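Local coordinates for protein GTN Reductase (Agrobacterium tumefaciens, PDB 5N6G) that probably reduces activated carbon-carbon double bonds as an FMN-dependent ene-reductase of the Old Yellow Enzyme family, and binds 2-phenylacrylic acid, at residues V117-I122 / G182-Q187; G113-A118 / E144-T149; Q187-S192 / N206-L211; P57-G62 / I98-R103. All coordinates share one frame; numbering follows the deposited sequence.

Interaction 1: V117-I122 / G182-Q187. With 8OZ (2-Phenylacrylic acid), chain C.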
# COMPACT_ATOMS: atom_id res chain seq x y z
N VAL A 117 10.09 -15.75 1.43
CA VAL A 117 9.94 -15.98 2.86
C VAL A 117 8.52 -15.66 3.28
O VAL A 117 7.83 -14.83 2.68
CB VAL A 117 10.96 -15.14 3.67
CG1 VAL A 117 12.35 -15.53 3.29
CG2 VAL A 117 10.75 -13.64 3.45
N ALA A 118 8.10 -16.32 4.36
CA ALA A 118 6.74 -16.18 4.86
C ALA A 118 6.69 -16.63 6.31
O ALA A 118 7.59 -17.33 6.78
CB ALA A 118 5.78 -17.01 4.00
N PRO A 119 5.62 -16.29 7.04
CA PRO A 119 5.48 -16.84 8.40
C PRO A 119 5.44 -18.35 8.45
O PRO A 119 5.98 -18.96 9.38
CB PRO A 119 4.16 -16.23 8.89
CG PRO A 119 3.43 -15.82 7.67
CD PRO A 119 4.50 -15.40 6.70
N SER A 120 4.84 -18.98 7.44
CA SER A 120 4.72 -20.42 7.34
C SER A 120 4.92 -20.83 5.89
O SER A 120 4.62 -20.07 4.97
CB SER A 120 3.35 -20.93 7.81
OG SER A 120 3.14 -20.63 9.18
N ALA A 121 5.39 -22.06 5.70
CA ALA A 121 5.78 -22.55 4.38
C ALA A 121 4.54 -23.13 3.68
O ALA A 121 4.39 -24.35 3.52
CB ALA A 121 6.90 -23.57 4.49
N ILE A 122 3.65 -22.23 3.30
CA ILE A 122 2.42 -22.56 2.56
C ILE A 122 2.45 -21.77 1.25
O ILE A 122 2.40 -20.53 1.27
CB ILE A 122 1.16 -22.23 3.36
CG1 ILE A 122 1.19 -22.94 4.72
CG2 ILE A 122 -0.08 -22.67 2.57
CD1 ILE A 122 0.15 -22.41 5.69
N GLY A 182 -2.79 -9.45 1.30
CA GLY A 182 -2.16 -10.77 1.33
C GLY A 182 -0.65 -10.79 1.31
O GLY A 182 -0.08 -11.86 1.06
N TYR A 183 0.03 -9.67 1.53
CA TYR A 183 1.48 -9.64 1.51
C TYR A 183 2.02 -9.97 2.91
O TYR A 183 1.32 -10.56 3.73
CB TYR A 183 1.96 -8.33 0.91
CG TYR A 183 1.57 -8.28 -0.56
CD1 TYR A 183 2.14 -9.16 -1.47
CD2 TYR A 183 0.60 -7.40 -1.03
CE1 TYR A 183 1.79 -9.13 -2.82
CE2 TYR A 183 0.23 -7.39 -2.38
CZ TYR A 183 0.84 -8.24 -3.26
OH TYR A 183 0.50 -8.24 -4.59
N LEU A 184 3.31 -9.72 3.15
CA LEU A 184 3.97 -10.35 4.30
C LEU A 184 3.25 -10.07 5.62
O LEU A 184 3.05 -10.99 6.42
CB LEU A 184 5.42 -9.89 4.41
CG LEU A 184 6.21 -10.54 5.56
CD1 LEU A 184 6.39 -12.03 5.33
CD2 LEU A 184 7.57 -9.84 5.77
N ILE A 185 2.94 -8.80 5.90
CA ILE A 185 2.37 -8.49 7.21
C ILE A 185 1.02 -9.17 7.35
O ILE A 185 0.71 -9.73 8.42
CB ILE A 185 2.27 -6.97 7.40
CG1 ILE A 185 3.68 -6.36 7.43
CG2 ILE A 185 1.57 -6.64 8.72
CD1 ILE A 185 3.72 -4.84 7.45
N GLU A 186 0.22 -9.17 6.29
CA GLU A 186 -1.08 -9.85 6.32
C GLU A 186 -0.93 -11.35 6.46
O GLU A 186 -1.79 -12.02 7.05
CB GLU A 186 -1.88 -9.59 5.05
CG GLU A 186 -2.91 -8.56 5.21
CD GLU A 186 -4.14 -8.75 4.31
OE1 GLU A 186 -4.29 -9.77 3.56
OE2 GLU A 186 -4.96 -7.83 4.39
N GLN A 187 0.13 -11.92 5.89
CA GLN A 187 0.38 -13.35 6.03
C GLN A 187 0.57 -13.74 7.50
O GLN A 187 0.11 -14.79 7.94
CB GLN A 187 1.60 -13.75 5.19
CG GLN A 187 1.35 -13.71 3.69
CD GLN A 187 2.62 -13.56 2.86
OE1 GLN A 187 3.68 -14.10 3.19
NE2 GLN A 187 2.51 -12.85 1.74
C4 8OZ C . -1.75 -5.39 -8.63
C5 8OZ C . -0.70 -6.03 -9.26
C6 8OZ C . 0.44 -6.32 -8.55
C7 8OZ C . 0.55 -5.96 -7.22
C8 8OZ C . -1.46 -5.01 -4.22
C 8OZ C . 0.81 -4.26 -4.79
O 8OZ C . -1.42 -4.50 -3.12
C1 8OZ C . -0.33 -4.82 -5.18
C2 8OZ C . -0.49 -5.30 -6.58
C3 8OZ C . -1.65 -5.03 -7.30
O1 8OZ C . -2.46 -5.76 -4.61

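Interaction 2: G113-A118 / E144-T149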
# COMPACT_ATOMS: atom_id res chain seq x y z
N GLY A 113 18.69 -16.55 -5.66
CA GLY A 113 17.72 -17.48 -6.22
C GLY A 113 16.96 -18.23 -5.15
O GLY A 113 16.48 -19.34 -5.40
N GLY A 114 16.81 -17.64 -3.99
CA GLY A 114 16.21 -18.31 -2.86
C GLY A 114 14.70 -18.39 -2.90
O GLY A 114 14.01 -17.75 -3.70
N GLN A 115 14.19 -19.22 -2.00
CA GLN A 115 12.76 -19.28 -1.74
C GLN A 115 12.26 -17.95 -1.20
O GLN A 115 12.93 -17.32 -0.36
CB GLN A 115 12.45 -20.38 -0.72
CG GLN A 115 12.86 -21.78 -1.16
CD GLN A 115 13.23 -22.73 -0.03
OE1 GLN A 115 12.79 -23.90 0.01
NE2 GLN A 115 14.11 -22.28 0.85
N PRO A 116 11.07 -17.49 -1.62
CA PRO A 116 10.40 -16.40 -0.90
C PRO A 116 10.23 -16.75 0.57
O PRO A 116 10.25 -17.94 0.92
CB PRO A 116 9.04 -16.30 -1.62
CG PRO A 116 9.28 -16.91 -2.95
CD PRO A 116 10.30 -17.99 -2.77
N VAL A 117 10.09 -15.75 1.43
CA VAL A 117 9.94 -15.98 2.86
C VAL A 117 8.52 -15.66 3.28
O VAL A 117 7.83 -14.83 2.68
CB VAL A 117 10.96 -15.14 3.67
CG1 VAL A 117 12.35 -15.53 3.29
CG2 VAL A 117 10.75 -13.64 3.45
N ALA A 118 8.10 -16.32 4.36
CA ALA A 118 6.74 -16.18 4.86
C ALA A 118 6.69 -16.63 6.31
O ALA A 118 7.59 -17.33 6.78
CB ALA A 118 5.78 -17.01 4.00
N GLU A 144 7.47 -21.79 -4.01
CA GLU A 144 7.35 -22.35 -2.66
C GLU A 144 8.12 -21.50 -1.66
O GLU A 144 9.34 -21.34 -1.83
CB GLU A 144 7.92 -23.77 -2.60
CG GLU A 144 7.26 -24.78 -3.44
CD GLU A 144 7.83 -26.17 -3.21
OE1 GLU A 144 9.05 -26.31 -2.92
OE2 GLU A 144 7.05 -27.13 -3.30
N PRO A 145 7.50 -21.00 -0.60
CA PRO A 145 8.22 -20.19 0.38
C PRO A 145 8.83 -21.02 1.50
O PRO A 145 8.44 -22.16 1.74
CB PRO A 145 7.12 -19.29 0.97
CG PRO A 145 5.91 -20.17 0.91
CD PRO A 145 6.05 -21.01 -0.33
N ARG A 146 9.77 -20.40 2.20
CA ARG A 146 10.32 -20.96 3.43
C ARG A 146 9.83 -20.15 4.61
O ARG A 146 9.56 -18.95 4.50
CB ARG A 146 11.86 -20.98 3.41
CG ARG A 146 12.52 -19.63 3.40
CD ARG A 146 14.08 -19.79 3.50
NE ARG A 146 14.70 -18.47 3.62
CZ ARG A 146 14.86 -17.81 4.76
NH1 ARG A 146 14.49 -18.35 5.92
NH2 ARG A 146 15.38 -16.60 4.75
N ALA A 147 9.72 -20.82 5.76
CA ALA A 147 9.22 -20.17 6.96
C ALA A 147 10.33 -19.37 7.64
O ALA A 147 11.47 -19.85 7.76
CB ALA A 147 8.66 -21.21 7.94
N LEU A 148 9.99 -18.17 8.08
CA LEU A 148 10.94 -17.26 8.70
C LEU A 148 11.36 -17.73 10.09
O LEU A 148 10.52 -18.15 10.89
CB LEU A 148 10.32 -15.87 8.83
CG LEU A 148 10.17 -15.15 7.51
CD1 LEU A 148 9.11 -14.07 7.63
CD2 LEU A 148 11.54 -14.58 7.14
N THR A 149 12.65 -17.63 10.38
CA THR A 149 13.12 -17.78 11.75
C THR A 149 12.98 -16.45 12.50
O THR A 149 12.81 -15.39 11.91
CB THR A 149 14.58 -18.20 11.81
OG1 THR A 149 15.39 -17.12 11.34
CG2 THR A 149 14.86 -19.47 10.99
O HOH W 1 11.42 -25.01 -2.43
O HOH W 2 15.27 -17.84 0.92

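Interaction 3: Q187-S192 / N206-L211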
# COMPACT_ATOMS: atom_id res chain seq x y z
N GLN A 187 0.13 -11.92 5.89
CA GLN A 187 0.38 -13.35 6.03
C GLN A 187 0.57 -13.74 7.50
O GLN A 187 0.11 -14.79 7.94
CB GLN A 187 1.60 -13.75 5.19
CG GLN A 187 1.35 -13.71 3.69
CD GLN A 187 2.62 -13.56 2.86
OE1 GLN A 187 3.68 -14.10 3.19
NE2 GLN A 187 2.51 -12.85 1.74
N PHE A 188 1.24 -12.88 8.27
CA PHE A 188 1.32 -13.09 9.72
C PHE A 188 -0.03 -12.87 10.40
O PHE A 188 -0.38 -13.60 11.34
CB PHE A 188 2.33 -12.12 10.33
CG PHE A 188 3.77 -12.58 10.30
CD1 PHE A 188 4.60 -12.25 9.23
CD2 PHE A 188 4.32 -13.31 11.34
CE1 PHE A 188 5.91 -12.66 9.21
CE2 PHE A 188 5.65 -13.70 11.34
CZ PHE A 188 6.44 -13.38 10.28
N LEU A 189 -0.79 -11.88 9.94
CA LEU A 189 -2.04 -11.51 10.62
C LEU A 189 -3.12 -12.57 10.46
O LEU A 189 -3.84 -12.88 11.41
CB LEU A 189 -2.60 -10.21 10.04
CG LEU A 189 -1.98 -8.87 10.35
CD1 LEU A 189 -2.70 -7.82 9.52
CD2 LEU A 189 -2.09 -8.57 11.82
N LYS A 190 -3.29 -13.10 9.25
CA LYS A 190 -4.46 -13.91 8.93
C LYS A 190 -4.22 -15.41 9.15
O LYS A 190 -3.11 -15.93 9.01
CB LYS A 190 -4.95 -13.61 7.51
CG LYS A 190 -5.46 -12.18 7.39
CD LYS A 190 -6.08 -11.85 6.06
CE LYS A 190 -6.64 -10.43 6.07
NZ LYS A 190 -7.06 -9.93 4.73
N SER A 191 -5.30 -16.12 9.45
CA SER A 191 -5.17 -17.49 9.94
C SER A 191 -4.68 -18.46 8.87
O SER A 191 -3.98 -19.43 9.18
CB SER A 191 -6.52 -17.98 10.48
OG SER A 191 -6.94 -17.19 11.58
N SER A 192 -5.07 -18.27 7.60
CA SER A 192 -4.77 -19.30 6.61
C SER A 192 -3.29 -19.40 6.29
O SER A 192 -2.84 -20.45 5.82
CB SER A 192 -5.55 -19.08 5.30
OG SER A 192 -5.10 -17.96 4.57
N ASN A 206 -0.59 -12.51 19.18
CA ASN A 206 0.63 -13.03 18.56
C ASN A 206 0.63 -12.76 17.07
O ASN A 206 1.69 -12.43 16.50
CB ASN A 206 0.76 -14.52 18.83
CG ASN A 206 1.24 -14.82 20.23
OD1 ASN A 206 1.45 -13.91 21.05
ND2 ASN A 206 1.45 -16.10 20.51
N ARG A 207 -0.52 -12.94 16.40
CA ARG A 207 -0.57 -12.70 14.96
C ARG A 207 -0.41 -11.22 14.59
O ARG A 207 0.09 -10.91 13.50
CB ARG A 207 -1.86 -13.27 14.38
CG ARG A 207 -1.84 -14.82 14.40
CD ARG A 207 -2.99 -15.42 13.65
NE ARG A 207 -4.21 -15.48 14.44
CZ ARG A 207 -5.41 -15.11 14.02
NH1 ARG A 207 -5.60 -14.59 12.81
NH2 ARG A 207 -6.46 -15.28 14.81
N ALA A 208 -0.81 -10.30 15.48
CA ALA A 208 -0.62 -8.87 15.28
C ALA A 208 0.78 -8.39 15.65
O ALA A 208 1.12 -7.24 15.36
CB ALA A 208 -1.64 -8.11 16.12
N ARG A 209 1.58 -9.24 16.30
CA ARG A 209 2.86 -8.81 16.86
C ARG A 209 3.79 -8.27 15.79
O ARG A 209 4.42 -7.23 15.99
CB ARG A 209 3.52 -9.99 17.57
CG ARG A 209 4.83 -9.64 18.27
CD ARG A 209 5.42 -10.86 18.99
NE ARG A 209 4.44 -11.51 19.86
CZ ARG A 209 4.02 -11.01 21.01
NH1 ARG A 209 4.48 -9.85 21.45
NH2 ARG A 209 3.10 -11.67 21.71
N PHE A 210 3.91 -8.98 14.67
CA PHE A 210 4.81 -8.51 13.61
C PHE A 210 4.37 -7.15 13.06
O PHE A 210 5.20 -6.25 12.90
CB PHE A 210 4.90 -9.55 12.49
CG PHE A 210 5.85 -9.16 11.38
CD1 PHE A 210 7.22 -9.06 11.63
CD2 PHE A 210 5.38 -8.90 10.11
CE1 PHE A 210 8.10 -8.70 10.61
CE2 PHE A 210 6.24 -8.55 9.09
CZ PHE A 210 7.58 -8.44 9.33
N LEU A 211 3.08 -7.00 12.75
CA LEU A 211 2.58 -5.71 12.27
C LEU A 211 3.01 -4.60 13.21
O LEU A 211 3.50 -3.55 12.79
CB LEU A 211 1.06 -5.76 12.13
CG LEU A 211 0.37 -4.50 11.58
CD1 LEU A 211 -0.97 -4.86 10.98
CD2 LEU A 211 0.15 -3.43 12.63

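Interaction 4: P57-G62 / I98-R103. With 8OZ (2-Phenylacrylic acid), chain C.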
# COMPACT_ATOMS: atom_id res chain seq x y z
N PRO A 57 9.41 -2.01 -2.72
CA PRO A 57 9.98 -2.94 -1.74
C PRO A 57 11.15 -2.38 -0.98
O PRO A 57 11.97 -1.61 -1.50
CB PRO A 57 10.38 -4.15 -2.60
CG PRO A 57 9.36 -4.11 -3.72
CD PRO A 57 9.23 -2.63 -4.04
N ILE A 58 11.22 -2.81 0.29
CA ILE A 58 12.31 -2.42 1.19
C ILE A 58 13.59 -3.19 0.92
O ILE A 58 14.66 -2.82 1.44
CB ILE A 58 11.88 -2.65 2.65
CG1 ILE A 58 11.55 -4.13 2.86
CG2 ILE A 58 10.67 -1.78 2.99
CD1 ILE A 58 11.16 -4.47 4.30
N SER A 59 13.53 -4.26 0.13
CA SER A 59 14.67 -5.12 -0.11
C SER A 59 14.37 -5.96 -1.34
O SER A 59 13.21 -6.07 -1.75
CB SER A 59 14.92 -6.05 1.07
OG SER A 59 13.78 -6.90 1.21
N GLN A 60 15.41 -6.58 -1.88
CA GLN A 60 15.18 -7.50 -2.99
C GLN A 60 14.35 -8.70 -2.53
O GLN A 60 13.50 -9.20 -3.28
CB GLN A 60 16.52 -7.95 -3.58
CG GLN A 60 16.35 -8.73 -4.87
CD GLN A 60 17.64 -9.29 -5.38
OE1 GLN A 60 18.71 -8.88 -4.95
NE2 GLN A 60 17.54 -10.25 -6.29
N GLN A 61 14.57 -9.16 -1.30
CA GLN A 61 13.77 -10.24 -0.74
C GLN A 61 12.29 -9.87 -0.73
O GLN A 61 11.43 -10.73 -0.93
CB GLN A 61 14.26 -10.54 0.67
CG GLN A 61 13.61 -11.70 1.38
CD GLN A 61 13.79 -11.61 2.89
OE1 GLN A 61 13.26 -10.70 3.51
NE2 GLN A 61 14.54 -12.55 3.47
N GLY A 62 11.98 -8.60 -0.54
CA GLY A 62 10.60 -8.13 -0.55
C GLY A 62 9.96 -7.92 -1.89
O GLY A 62 8.79 -7.50 -1.93
N ILE A 98 5.81 1.36 1.48
CA ILE A 98 6.96 0.47 1.66
C ILE A 98 6.46 -0.96 1.84
O ILE A 98 5.53 -1.23 2.62
CB ILE A 98 7.87 0.95 2.80
CG1 ILE A 98 7.16 0.99 4.16
CG2 ILE A 98 8.48 2.33 2.41
CD1 ILE A 98 8.14 1.39 5.32
N TRP A 99 7.05 -1.88 1.10
CA TRP A 99 6.42 -3.15 0.77
C TRP A 99 7.35 -4.33 1.03
O TRP A 99 8.55 -4.25 0.79
CB TRP A 99 6.07 -3.11 -0.69
CG TRP A 99 5.14 -4.12 -1.25
CD1 TRP A 99 4.28 -4.95 -0.59
CD2 TRP A 99 4.93 -4.36 -2.65
NE1 TRP A 99 3.55 -5.69 -1.50
CE2 TRP A 99 3.94 -5.35 -2.77
CE3 TRP A 99 5.50 -3.82 -3.80
CZ2 TRP A 99 3.49 -5.79 -4.00
CZ3 TRP A 99 5.07 -4.26 -5.02
CH2 TRP A 99 4.08 -5.25 -5.12
N HIS A 100 6.78 -5.42 1.52
CA HIS A 100 7.42 -6.72 1.49
C HIS A 100 6.35 -7.72 1.10
O HIS A 100 5.32 -7.83 1.77
CB HIS A 100 8.06 -7.10 2.85
CG HIS A 100 8.99 -8.26 2.77
ND1 HIS A 100 8.63 -9.49 2.26
CD2 HIS A 100 10.28 -8.37 3.15
CE1 HIS A 100 9.67 -10.30 2.30
NE2 HIS A 100 10.68 -9.65 2.85
N VAL A 101 6.58 -8.44 0.01
CA VAL A 101 5.57 -9.34 -0.53
C VAL A 101 5.47 -10.68 0.19
O VAL A 101 4.49 -11.41 -0.04
CB VAL A 101 5.83 -9.69 -2.00
CG1 VAL A 101 5.76 -8.43 -2.83
CG2 VAL A 101 7.16 -10.40 -2.20
N GLY A 102 6.43 -11.03 1.03
CA GLY A 102 6.43 -12.36 1.62
C GLY A 102 6.36 -13.46 0.58
O GLY A 102 7.16 -13.51 -0.36
N ARG A 103 5.41 -14.38 0.75
CA ARG A 103 5.35 -15.55 -0.11
C ARG A 103 4.95 -15.26 -1.56
O ARG A 103 5.04 -16.17 -2.39
CB ARG A 103 4.37 -16.58 0.46
CG ARG A 103 2.91 -16.17 0.36
CD ARG A 103 2.03 -17.23 1.03
NE ARG A 103 0.61 -16.92 0.88
CZ ARG A 103 -0.36 -17.83 0.93
NH1 ARG A 103 -0.11 -19.12 1.15
NH2 ARG A 103 -1.62 -17.44 0.76
C4 8OZ C . -1.75 -5.39 -8.63
C5 8OZ C . -0.70 -6.03 -9.26
C6 8OZ C . 0.44 -6.32 -8.55
C7 8OZ C . 0.55 -5.96 -7.22
C8 8OZ C . -1.46 -5.01 -4.22
C 8OZ C . 0.81 -4.26 -4.79
O 8OZ C . -1.42 -4.50 -3.12
C1 8OZ C . -0.33 -4.82 -5.18
C2 8OZ C . -0.49 -5.30 -6.58
C3 8OZ C . -1.65 -5.03 -7.30
O1 8OZ C . -2.46 -5.76 -4.61
O HOH W 3 9.83 -13.06 0.11

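Interaction 1: V117-I122 / G182-Q187
Gln187 sets its CG beside its own backbone N, anti to the carbonyl carbon (chi1 -71°), and runs on extended, a course that lays the side chain across the pyrrolidine of Pro119 at about a right angle. Its CB lies 3.7 Å from Pro119 CD, and Pro119 CG reaches 3.5 Å from the carbonyl O of Gln187. Leu184, with CG anti to the backbone N (chi1 -178°), brings CD1 to 4.1 Å from Pro119 CD. No hydrogen bond joins 117-122 to 182-187; the proline simply packs against the first turn of helix 184-189, which follows barrel strand 174-178 in the TIM barrel of this Old Yellow Enzyme. The amide of Gln187 is nevertheless fully engaged. NE2 donates almost straight to Gly182 O at 2.9 Å, in the plane of the amide, and also to Val101 O, while OE1, 3.7 Å from Ala118 CB, accepts from Arg103 N. Gly182 N in turn bonds Glu186 OE1 at 2.7 Å, from above the carboxylate plane. Between Gly182 and the helix, Tyr183 occupies the N-cap position and belongs to the 2-phenylacrylic acid pocket: its ring edge faces the ligand carboxylate, CE2 standing 3.4 Å from ligand atom O.

Interaction 2: G113-A118 / E144-T149
Arg146 N donates to Pro116 O at 2.8 Å, the first of three backbone hydrogen bonds that pair 113-118 with 144-149. Arg146 O then accepts from Ala118 N at 3.0 Å, through a more bent N-H...O angle of 135°, and Ala118 O takes the N-H of Leu148 at 2.9 Å. Arg146 O and Ala118 O also receive CA-H...O contacts, from Val117 and Ala147 respectively. The guanidinium of Arg146 is shared out: NE donates a hydrogen bond to a water, which donates in turn to Gln115 O, and NH1 forms a salt bridge with Asp152 of the following helix. One face of this group lies against Val117 CG1, which is 3.5 Å from Arg146 NH2. A second water donates to both Gln115 OE1 and Glu144 OE1, linking two exposed side chains, while Gln115 NE2 rests 3.6 Å from Arg146 CD. Val117 and Ala118 turn to opposite faces of the pair, and each finds an apolar partner. Leu148 CD2 meets Val117 CB at 3.6 Å, with the two side chains crossing at about a right angle, and Ala118 CB packs on Pro145 CB at 4.0 Å. Val117-Arg146 and Ala118-Ala147 are thus successive bridges of a short two-stranded parallel sheet, separate from the eight-stranded barrel.

Interaction 3: Q187-S192 / N206-L211
Phe188 and Phe210 form an offset stack where helix 184-189 packs on helix 204-222, in the outer layer of the TIM barrel. Their ring centroids are 4.5 Å apart and the planes 26° from parallel. CG anti to the backbone N (chi1 -178°) turns the Phe210 ring onto that of Phe188, with Phe188 CD1 and Phe210 CD2 closest at 3.6 Å; Phe210 CB also lies over the Phe188 face as a CH-pi contact. Next to the rings, in the conformer described here, one of two modelled, Leu189 CD1 meets Leu211 CD1 at 3.7 Å and Leu189 CD2 lies near Ala208 CA. Around this apolar patch stand further helices: Ile153 of helix 150-169 packs on both phenylalanines, and Tyr249 of helix 245-256 on Leu189. At the polar margin the aliphatic part of Arg207 lies along the end of helix 184-189, CB 3.4 Å from Phe188 O, and a bend at chi3 turns the guanidinium back toward Leu189 O. Glu242 helps to fix that group, making a salt bridge to Arg207 NH1 and, in the Ser191 conformer described, a hydrogen bond with Ser191 OG. Arg207 NH1 donates to Leu189 O at 2.8 Å, in the carbonyl plane but 27° out of the guanidinium plane.

Interaction 4: P57-G62 / I98-R103
His100 NE2 donates to Gln61 OE1 at 2.9 Å, nearly straight (174°) and in the plane of the imidazole, although it meets the amide oxygen tilted from the carbonyl plane. On the other side of the ring, ND1 accepts the N-H of Gly102, again in plane, so both ring nitrogens are used and the rotation of the imidazole is fixed. Two backbone bonds join the segments: Ile58 N to Trp99 O at 3.1 Å, and Val101 N to Gly62 O. The turn that carries Gln61 is closed internally by Ser59 OG, which accepts from Gly62 N in an ST motif, and a water donates to both Gln61 O and Gly102 O.

Among contacts with flat groups, Gly62 CA sits almost exactly over the centre of the His100 ring, 3.5 Å from its centroid, a CH-pi contact made from very close by a residue without a side chain. Trp99 has CG anti to the backbone N (chi1 -166°) and lies alongside Pro57, whose CG is 3.9 Å from Trp99 CE3. Val101 CG1 covers part of one indole face.

Apolar packing is completed by Ile58, whose CG2 meets Ile98 CB at 3.9 Å; its CD1 approaches the edge of His100.

The far end of the indole reaches the bound 2-phenylacrylic acid, Trp99 CZ2 lying 3.2 Å from ligand atom C, and the tryptophan also stacks on His178, which hydrogen-bonds the ligand. Neighbouring parallel strands 50-57 and 94-99 of the TIM barrel here run out into loops bordering the pocket that holds 2-phenylacrylic acid, probably the substrate pocket, beside FMN.

Overall arrangement
Along the chain the segments come in the order 57-62, 98-103, 113-118, 117-122, 144-149, 182-187, 187-192 and 206-211, all part of one TIM-barrel fold. Interaction 4 lies nearest the centre of the chain, about 12 Å from it, its own centre about 11 Å from that of interaction 1 and about 16 Å from that of interaction 3. Interactions 1 and 2 share strand 117-118, with centres about 9 Å apart; interactions 1 and 3 share helix 184-189 at the same spacing. Gln187, common to interactions 1 and 3, ties both to 98-103. From the pocket, where Trp99 and Tyr183 meet edge-to-face, the contacts run outward to the helices (interaction 3) and to the small two-stranded sheet (interaction 2).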